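Alpha,alpha-trehalose-phosphate synthase (UDP-forming) (PDB 5V0T) belongs to glycosyltransferase family 20, has the GT-B fold of that clan, and here carries bound 6-O-phosphono-alpha-D-glucopyranose and uridine-5'-diphosphate. Local coordinates at residues F48-S51 with G52-S56; W116-N119 with A120-Q124; I136-D140 with Y141-P145; Q148-A152 with A153-N157. All coordinates share one frame; numbering follows the deposited sequence.

Contact 1. Residues F48-S51 with G52-S56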
# COMPACT_ATOMS: atom_id res chain seq x y z
N PHE A 48 15.70 -7.81 -6.37
CA PHE A 48 16.65 -6.76 -6.70
C PHE A 48 16.05 -5.40 -6.38
O PHE A 48 14.89 -5.13 -6.74
CB PHE A 48 17.02 -6.83 -8.19
CG PHE A 48 17.82 -5.65 -8.68
CD1 PHE A 48 19.21 -5.68 -8.63
CD2 PHE A 48 17.19 -4.54 -9.24
CE1 PHE A 48 19.96 -4.61 -9.10
CE2 PHE A 48 17.93 -3.47 -9.71
CZ PHE A 48 19.32 -3.50 -9.64
N GLY A 49 16.83 -4.53 -5.74
CA GLY A 49 16.36 -3.17 -5.54
C GLY A 49 17.29 -2.36 -4.66
O GLY A 49 18.47 -2.69 -4.49
N TRP A 50 16.75 -1.28 -4.13
CA TRP A 50 17.50 -0.37 -3.28
C TRP A 50 17.74 -0.98 -1.90
O TRP A 50 16.84 -1.59 -1.31
CB TRP A 50 16.74 0.96 -3.17
CG TRP A 50 17.33 2.03 -2.30
CD1 TRP A 50 18.64 2.40 -2.21
CD2 TRP A 50 16.60 2.88 -1.41
NE1 TRP A 50 18.77 3.44 -1.31
CE2 TRP A 50 17.54 3.76 -0.81
CE3 TRP A 50 15.25 2.99 -1.06
CZ2 TRP A 50 17.16 4.74 0.11
CZ3 TRP A 50 14.87 3.97 -0.14
CH2 TRP A 50 15.83 4.82 0.45
N SER A 51 18.97 -0.84 -1.39
CA SER A 51 19.30 -1.30 -0.05
C SER A 51 18.70 -0.44 1.04
O SER A 51 18.71 -0.84 2.21
CB SER A 51 20.82 -1.31 0.14
OG SER A 51 21.30 0.03 0.18
N GLY A 52 18.23 0.76 0.73
CA GLY A 52 17.75 1.67 1.75
C GLY A 52 18.78 2.65 2.26
O GLY A 52 18.43 3.53 3.04
N ASP A 53 20.04 2.52 1.84
CA ASP A 53 21.12 3.39 2.27
C ASP A 53 21.42 4.45 1.21
O ASP A 53 21.23 4.22 0.01
CB ASP A 53 22.39 2.59 2.54
CG ASP A 53 22.20 1.55 3.63
OD1 ASP A 53 21.47 1.84 4.61
OD2 ASP A 53 22.77 0.45 3.49
N VAL A 54 21.91 5.59 1.67
CA VAL A 54 22.24 6.72 0.81
C VAL A 54 23.70 7.09 1.05
O VAL A 54 24.13 7.21 2.21
CB VAL A 54 21.33 7.93 1.09
CG1 VAL A 54 21.69 9.09 0.16
CG2 VAL A 54 19.87 7.55 0.92
N LEU A 55 24.46 7.28 -0.03
CA LEU A 55 25.90 7.55 0.05
C LEU A 55 26.19 9.02 -0.19
O LEU A 55 25.69 9.61 -1.15
CB LEU A 55 26.67 6.71 -0.97
CG LEU A 55 26.53 5.19 -0.92
CD1 LEU A 55 27.55 4.54 -1.86
CD2 LEU A 55 26.71 4.68 0.49
N SER A 56 27.02 9.61 0.68
CA SER A 56 27.52 10.97 0.48
C SER A 56 28.67 11.01 -0.52
O SER A 56 28.90 12.05 -1.14
CB SER A 56 27.97 11.57 1.81
OG SER A 56 26.99 11.43 2.81
O HOH W 1 23.89 -0.47 0.73
O HOH W 2 19.13 0.44 4.87

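Contact 2. Residues W116-N119 with A120-Q124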
# COMPACT_ATOMS: atom_id res chain seq x y z
N TRP A 116 14.65 9.30 -14.63
CA TRP A 116 14.90 8.50 -15.83
C TRP A 116 16.31 7.91 -15.81
O TRP A 116 16.52 6.75 -16.18
CB TRP A 116 14.72 9.36 -17.09
CG TRP A 116 14.04 8.63 -18.19
CD1 TRP A 116 14.63 8.01 -19.26
CD2 TRP A 116 12.64 8.39 -18.30
NE1 TRP A 116 13.66 7.42 -20.05
CE2 TRP A 116 12.43 7.64 -19.48
CE3 TRP A 116 11.54 8.75 -17.52
CZ2 TRP A 116 11.17 7.25 -19.89
CZ3 TRP A 116 10.28 8.37 -17.94
CH2 TRP A 116 10.10 7.63 -19.12
N ARG A 117 17.29 8.72 -15.39
CA ARG A 117 18.68 8.26 -15.36
C ARG A 117 18.88 7.15 -14.34
O ARG A 117 19.59 6.17 -14.61
CB ARG A 117 19.60 9.45 -15.06
CG ARG A 117 21.09 9.11 -14.99
CD ARG A 117 21.95 10.28 -14.49
NE ARG A 117 21.71 10.53 -13.07
CZ ARG A 117 21.08 11.61 -12.61
NH1 ARG A 117 20.66 12.55 -13.44
NH2 ARG A 117 20.89 11.74 -11.30
N VAL A 118 18.27 7.27 -13.15
CA VAL A 118 18.45 6.25 -12.13
C VAL A 118 17.82 4.93 -12.56
O VAL A 118 18.38 3.85 -12.33
CB VAL A 118 17.89 6.75 -10.78
CG1 VAL A 118 17.81 5.62 -9.74
CG2 VAL A 118 18.77 7.89 -10.28
N ASN A 119 16.65 4.99 -13.21
CA ASN A 119 16.07 3.77 -13.77
C ASN A 119 17.03 3.08 -14.72
O ASN A 119 17.19 1.85 -14.69
CB ASN A 119 14.76 4.09 -14.49
CG ASN A 119 13.56 3.87 -13.61
OD1 ASN A 119 12.94 2.81 -13.66
ND2 ASN A 119 13.22 4.87 -12.80
N ALA A 120 17.70 3.84 -15.59
CA ALA A 120 18.64 3.22 -16.51
C ALA A 120 19.85 2.66 -15.78
O ALA A 120 20.35 1.58 -16.13
CB ALA A 120 19.06 4.24 -17.58
N TRP A 121 20.34 3.37 -14.76
CA TRP A 121 21.49 2.90 -13.99
C TRP A 121 21.16 1.62 -13.22
O TRP A 121 21.97 0.67 -13.18
CB TRP A 121 21.95 4.00 -13.03
CG TRP A 121 23.04 3.58 -12.09
CD1 TRP A 121 24.36 3.43 -12.38
CD2 TRP A 121 22.90 3.27 -10.69
NE1 TRP A 121 25.06 3.04 -11.26
CE2 TRP A 121 24.19 2.93 -10.21
CE3 TRP A 121 21.82 3.25 -9.80
CZ2 TRP A 121 24.41 2.57 -8.88
CZ3 TRP A 121 22.04 2.90 -8.48
CH2 TRP A 121 23.33 2.56 -8.03
N LEU A 122 19.97 1.57 -12.61
CA LEU A 122 19.53 0.37 -11.91
C LEU A 122 19.36 -0.80 -12.88
O LEU A 122 19.76 -1.93 -12.57
CB LEU A 122 18.22 0.64 -11.17
CG LEU A 122 18.25 1.43 -9.86
CD1 LEU A 122 16.83 1.72 -9.39
CD2 LEU A 122 19.01 0.66 -8.77
N ALA A 123 18.78 -0.54 -14.05
CA ALA A 123 18.67 -1.61 -15.04
C ALA A 123 20.05 -2.14 -15.42
O ALA A 123 20.24 -3.35 -15.57
CB ALA A 123 17.91 -1.11 -16.26
N GLN A 124 21.04 -1.24 -15.57
CA GLN A 124 22.41 -1.67 -15.88
C GLN A 124 22.99 -2.56 -14.79
O GLN A 124 23.77 -3.48 -15.07
CB GLN A 124 23.33 -0.46 -16.09
CG GLN A 124 23.32 0.13 -17.49
CD GLN A 124 23.37 -0.91 -18.60
OE1 GLN A 124 24.15 -1.87 -18.55
NE2 GLN A 124 22.53 -0.73 -19.61

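Contact 3. Residues I136-D140 with Y141-P145. With G6P (6-O-phosphono-alpha-D-glucopyranose), chain J.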
# COMPACT_ATOMS: atom_id res chain seq x y z
N ILE A 136 11.06 -11.39 -15.38
CA ILE A 136 11.31 -10.15 -14.64
C ILE A 136 9.98 -9.50 -14.29
O ILE A 136 9.16 -9.21 -15.19
CB ILE A 136 12.20 -9.19 -15.43
CG1 ILE A 136 13.54 -9.85 -15.78
CG2 ILE A 136 12.42 -7.90 -14.65
CD1 ILE A 136 14.38 -9.05 -16.76
N TRP A 137 9.77 -9.23 -13.00
CA TRP A 137 8.53 -8.61 -12.52
C TRP A 137 8.89 -7.36 -11.74
O TRP A 137 9.40 -7.44 -10.62
CB TRP A 137 7.73 -9.60 -11.67
CG TRP A 137 6.34 -9.10 -11.31
CD1 TRP A 137 5.76 -7.92 -11.69
CD2 TRP A 137 5.36 -9.79 -10.51
NE1 TRP A 137 4.49 -7.82 -11.16
CE2 TRP A 137 4.22 -8.95 -10.43
CE3 TRP A 137 5.34 -11.02 -9.84
CZ2 TRP A 137 3.08 -9.31 -9.73
CZ3 TRP A 137 4.21 -11.37 -9.13
CH2 TRP A 137 3.09 -10.52 -9.08
N VAL A 138 8.62 -6.20 -12.33
CA VAL A 138 8.93 -4.89 -11.76
C VAL A 138 7.72 -4.39 -10.98
O VAL A 138 6.58 -4.50 -11.45
CB VAL A 138 9.31 -3.91 -12.87
CG1 VAL A 138 9.68 -2.58 -12.30
CG2 VAL A 138 10.45 -4.49 -13.69
N HIS A 139 7.97 -3.81 -9.79
CA HIS A 139 6.91 -3.34 -8.90
C HIS A 139 7.01 -1.84 -8.63
O HIS A 139 8.01 -1.37 -8.09
CB HIS A 139 6.93 -4.11 -7.58
CG HIS A 139 6.50 -5.54 -7.73
ND1 HIS A 139 5.25 -5.99 -7.35
CD2 HIS A 139 7.12 -6.60 -8.29
CE1 HIS A 139 5.14 -7.27 -7.64
NE2 HIS A 139 6.26 -7.67 -8.22
N ASP A 140 5.95 -1.11 -9.00
CA ASP A 140 5.51 0.18 -8.46
C ASP A 140 6.10 1.41 -9.14
O ASP A 140 6.95 1.31 -10.02
CB ASP A 140 5.75 0.28 -6.94
CG ASP A 140 4.51 0.81 -6.21
OD1 ASP A 140 3.50 1.03 -6.90
OD2 ASP A 140 4.54 1.00 -4.97
N TYR A 141 5.61 2.58 -8.73
CA TYR A 141 5.71 3.80 -9.52
C TYR A 141 7.14 4.32 -9.70
O TYR A 141 7.38 5.08 -10.64
CB TYR A 141 4.85 4.88 -8.86
CG TYR A 141 5.18 5.11 -7.40
CD1 TYR A 141 4.68 4.29 -6.40
CD2 TYR A 141 5.98 6.19 -7.03
CE1 TYR A 141 4.99 4.52 -5.06
CE2 TYR A 141 6.28 6.43 -5.71
CZ TYR A 141 5.79 5.60 -4.73
OH TYR A 141 6.09 5.88 -3.41
N HIS A 142 8.08 3.94 -8.82
CA HIS A 142 9.46 4.38 -8.98
C HIS A 142 10.06 3.88 -10.28
O HIS A 142 11.02 4.47 -10.80
CB HIS A 142 10.33 3.88 -7.83
CG HIS A 142 9.70 3.99 -6.48
ND1 HIS A 142 8.73 3.12 -6.04
CD2 HIS A 142 9.90 4.88 -5.48
CE1 HIS A 142 8.34 3.47 -4.82
NE2 HIS A 142 9.04 4.53 -4.46
N LEU A 143 9.54 2.78 -10.80
CA LEU A 143 10.24 1.99 -11.81
C LEU A 143 9.45 1.88 -13.11
O LEU A 143 9.64 0.95 -13.89
CB LEU A 143 10.59 0.61 -11.24
CG LEU A 143 11.53 0.69 -10.02
CD1 LEU A 143 11.65 -0.65 -9.34
CD2 LEU A 143 12.91 1.19 -10.45
N ILE A 144 8.57 2.85 -13.37
CA ILE A 144 7.81 2.90 -14.63
C ILE A 144 8.72 2.83 -15.87
O ILE A 144 8.36 2.12 -16.82
CB ILE A 144 6.92 4.15 -14.66
CG1 ILE A 144 5.74 3.96 -13.68
CG2 ILE A 144 6.40 4.46 -16.10
CD1 ILE A 144 4.95 5.27 -13.37
N PRO A 145 9.88 3.50 -15.92
CA PRO A 145 10.74 3.41 -17.12
C PRO A 145 11.59 2.15 -17.23
O PRO A 145 12.40 2.07 -18.15
CB PRO A 145 11.66 4.64 -16.99
CG PRO A 145 11.00 5.53 -15.94
CD PRO A 145 10.36 4.55 -15.01
C1 G6P J . 3.67 2.05 -0.41
C2 G6P J . 4.30 1.98 -1.79
C3 G6P J . 5.58 1.14 -1.75
C4 G6P J . 6.52 1.71 -0.68
C5 G6P J . 5.78 1.77 0.66
C6 G6P J . 6.71 2.29 1.76
O1 G6P J . 3.32 0.72 -0.05
O2 G6P J . 3.35 1.44 -2.73
O3 G6P J . 6.21 1.24 -3.04
O4 G6P J . 7.67 0.86 -0.54
O5 G6P J . 4.60 2.58 0.54
O6 G6P J . 7.26 3.57 1.38
P G6P J . 8.85 3.76 1.30
O1P G6P J . 9.34 3.77 2.73
O2P G6P J . 9.03 5.06 0.56
O3P G6P J . 9.36 2.56 0.54
O HOH W 3 9.12 0.32 -6.22

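Contact 4. Residues Q148-A152 with A153-N157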
# COMPACT_ATOMS: atom_id res chain seq x y z
N GLN A 148 11.58 -0.20 -20.48
CA GLN A 148 12.18 0.55 -21.59
C GLN A 148 13.70 0.54 -21.48
O GLN A 148 14.40 0.29 -22.47
CB GLN A 148 11.61 1.97 -21.58
CG GLN A 148 11.86 2.83 -22.81
CD GLN A 148 11.39 4.26 -22.58
OE1 GLN A 148 12.00 5.00 -21.80
NE2 GLN A 148 10.30 4.66 -23.25
N ALA A 149 14.22 0.77 -20.28
CA ALA A 149 15.67 0.74 -20.07
C ALA A 149 16.25 -0.65 -20.29
O ALA A 149 17.33 -0.80 -20.88
CB ALA A 149 16.01 1.24 -18.67
N LEU A 150 15.56 -1.69 -19.80
CA LEU A 150 16.06 -3.05 -19.99
C LEU A 150 16.15 -3.39 -21.47
O LEU A 150 17.17 -3.90 -21.95
CB LEU A 150 15.17 -4.05 -19.25
CG LEU A 150 15.27 -4.09 -17.73
CD1 LEU A 150 14.12 -4.92 -17.15
CD2 LEU A 150 16.62 -4.68 -17.33
N ARG A 151 15.07 -3.10 -22.21
CA ARG A 151 15.04 -3.40 -23.63
C ARG A 151 16.15 -2.67 -24.38
O ARG A 151 16.79 -3.24 -25.28
CB ARG A 151 13.67 -3.03 -24.21
CG ARG A 151 12.51 -3.82 -23.64
CD ARG A 151 12.32 -5.13 -24.40
NE ARG A 151 11.17 -5.91 -23.95
CZ ARG A 151 11.25 -7.07 -23.30
NH1 ARG A 151 12.44 -7.59 -23.01
NH2 ARG A 151 10.15 -7.71 -22.93
N ALA A 152 16.39 -1.41 -24.03
CA ALA A 152 17.48 -0.67 -24.65
C ALA A 152 18.83 -1.30 -24.35
O ALA A 152 19.76 -1.19 -25.16
CB ALA A 152 17.45 0.79 -24.18
N ALA A 153 18.95 -2.00 -23.22
CA ALA A 153 20.18 -2.69 -22.84
C ALA A 153 20.28 -4.10 -23.41
O ALA A 153 21.19 -4.86 -23.03
CB ALA A 153 20.31 -2.74 -21.31
N GLY A 154 19.39 -4.48 -24.32
CA GLY A 154 19.49 -5.78 -24.97
C GLY A 154 18.69 -6.88 -24.31
O GLY A 154 18.73 -8.02 -24.79
N VAL A 155 17.96 -6.59 -23.24
CA VAL A 155 17.27 -7.63 -22.49
C VAL A 155 16.07 -8.12 -23.29
O VAL A 155 15.25 -7.32 -23.77
CB VAL A 155 16.85 -7.11 -21.11
CG1 VAL A 155 15.93 -8.11 -20.38
CG2 VAL A 155 18.08 -6.79 -20.29
N LYS A 156 15.95 -9.44 -23.42
CA LYS A 156 14.87 -10.07 -24.17
C LYS A 156 13.90 -10.84 -23.29
O LYS A 156 12.89 -11.34 -23.81
CB LYS A 156 15.44 -11.04 -25.22
CG LYS A 156 16.39 -10.42 -26.24
CD LYS A 156 15.72 -9.30 -27.01
CE LYS A 156 16.67 -8.70 -28.05
NZ LYS A 156 16.10 -7.46 -28.64
N ASN A 157 14.16 -10.96 -21.99
CA ASN A 157 13.29 -11.70 -21.08
C ASN A 157 11.88 -11.10 -21.07
O ASN A 157 11.68 -9.92 -21.38
CB ASN A 157 13.84 -11.68 -19.65
CG ASN A 157 15.28 -12.14 -19.57
OD1 ASN A 157 16.19 -11.42 -19.99
ND2 ASN A 157 15.50 -13.32 -18.98
O HOH W 4 15.84 -5.93 -26.14

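Contact 1. Residues F48-S51 with G52-S56
With CG anti to the backbone N (chi1 178°), Trp50 lays its indole over the chain that follows, while chi1 of 69° swings the hydroxyl of Ser51 forward to the backbone of Asp53. The serine rotamer closes an ST turn, Ser51 OG accepting from Asp53 N at 3.2 Å, at the corner between the short strands 50-51 and 53-55 of this GT-B protein. Gly52, with positive phi, fills the bend beneath the indole. Its CA stands 3.5 Å from the centroid of the six-membered ring of Trp50, a CH-pi contact over one face. At the ring edge, Trp50 NE1 donates to Asp53 O at 2.9 Å, meeting the carbonyl from above its plane. The same edge continues to CZ2 of Trp50, which packs on CG2 of Val54 at 4.0 Å. Face and edge contacts together probably hold the indole in place; its ring also meets Tyr86, and its side chain comes within about 6 Å, nearest atoms, of the bound G6P. Two waters tie Ser51 to the carboxylate of Asp53. One links Ser51 OG to Asp53 OD2; the other donates to Ser51 O and, at 2.7 Å, to Asp53 OD1.

Contact 2. Residues W116-N119 with A120-Q124
The indole of Trp121 turns an edge, not a face, to the preceding turn of helix 109-126: its CE3 lies 4.3 Å from Val118 O, which sits near the ring plane. The other indole, that of Trp116, leads away from this turn and meets the ring of Phe112 and, beyond the helix, Pro145. The example is a regular alpha-helix within a GT-B protein, two successive turns joined by i to i+4 backbone bonds. Trp121 N donates to Arg117 O at 2.9 Å, Leu122 N to Val118 O at 2.8 Å and Ala123 N to Asn119 O at 2.9 Å. The Leu122 bond is the straightest of the set, with an N-H...O angle of 168°.

Side chains follow the same spacing. Val118 and Leu122 run side by side in one direction, and the valine presents CG1, placed anti to its N by a chi1 of 169°, to the leucine. Leu122 also folds CB and CG over the carbonyl of Val118, so that this oxygen is hydrogen-bonded by the leucine N and flanked by its side chain. The polar ends find their partners outside these two turns. Arg117 sends NH2 to Asp81 in a salt bridge and to Gln84 in a hydrogen bond, while the buried amide of Asn119 donates through ND2 to His142 O and, back along its own helix, to Tyr115 O. Between the apolar pair, the closest approach is Val118 CG1 to Leu122 CD1, at 4.0 Å.

Contact 3. Residues I136-D140 with Y141-P145
The G6P pocket of this GT-B protein is built here from the end of strand 135-139 and the turn that follows, where Asp140 meets Tyr141, His142 and Leu143. Asp140, at positive phi, leaves the strand and places its carboxylate at G6P. Its OD2 accepts from both G6P O2 and G6P O3, each at 2.6 Å, so a single oxygen grips two neighbouring hydroxyls. The other oxygen, OD1, is hydrogen-bonded to His164 N, which holds the carboxylate from its far branch.

Tyr141 runs alongside Asp140, its ring plane turned 74° from the carboxylate. Chi1 of 54° sets the tyrosine CG between its own N and carbonyl carbon and brings CE1 to 3.5 Å from Asp140 OD2; beyond it the phenol OH is hydrogen-bonded to Asn91 OD1. His142 lays CE1 over the rim of one face of the Tyr141 ring. The imidazole keeps its edge for the ligand, CE1 standing 3.6 Å from G6P O3, which lies in the ring plane. A water that donates to His139 O makes a weak bond with His142 ND1.

Underneath, the chain closes a beta turn: Leu143 N donates to Asp140 O at 3.1 Å. The turn carries the leucine side chain back over the strand, where it and Val138 cross obliquely. Packing is tight at this point, with Val138 CG1 only 3.5 Å from Leu143 CB.

Contact 4. Residues Q148-A152 with A153-N157
Asn157 O is gripped by two nitrogens of one side chain, Arg151 NH1 at 2.9 Å and Arg151 NH2 at 3.1 Å, the guanidinium approaching end-on with the oxygen in its plane. NH1 is itself shared, since it also donates to Val155 O at 2.9 Å, again close to the guanidinium plane but from above the plane of that carbonyl. A bend at chi2 (-86°) turns the arginine chain back from its helix to the loop, where it bridges two carbonyls two residues apart. NH2 has a further partner in Asp190, a salt bridge that should help fix the rotation of the guanidinium, whose edge faces the loop carbonyls.

The backbone beneath is a Schellman motif that ends helix 146-152. At the C-prime position, with positive phi, Gly154 N donates to Arg151 O at 3.0 Å, and Val155 N reaches back to Leu150 O at 3.1 Å. The motif brings its apolar pair together as well: Val155 CG2 packs on Leu150 CD2 at 3.9 Å. A water donates to Arg151 O and Val155 O and accepts from Lys156 NZ, joining the last turn to the loop.

This helix end lies in the beta-alpha-beta crossover from strand 135-139 to strand 159-162. Leu150 and Arg151 touch Ile159 of the second strand, Val155 and Asn157 touch Ile136 of the first, and Ala149 and Leu150 rest on Ala123 of helix 109-126.

Contact 3 is the buried one, its chemistry centred on a carboxylate that binds ligand; contact 1 lies at the surface, with waters around its turn, though its tryptophan nears the same G6P. Contacts 1 and 3 both reach the same mixed sheet. Contacts 2 and 4, partly buried, are helical: one is a regular run in mid-helix, the other a helix end with a charged side chain on backbone carbonyls. Contact 2 touches all three others, with Phe48 CZ of contact 1 packing at 3.4 Å on Leu122 O and Gln124 NE2 standing 3.5 Å from Ala153 CB of contact 4. Contacts 3 and 4 share one crossover.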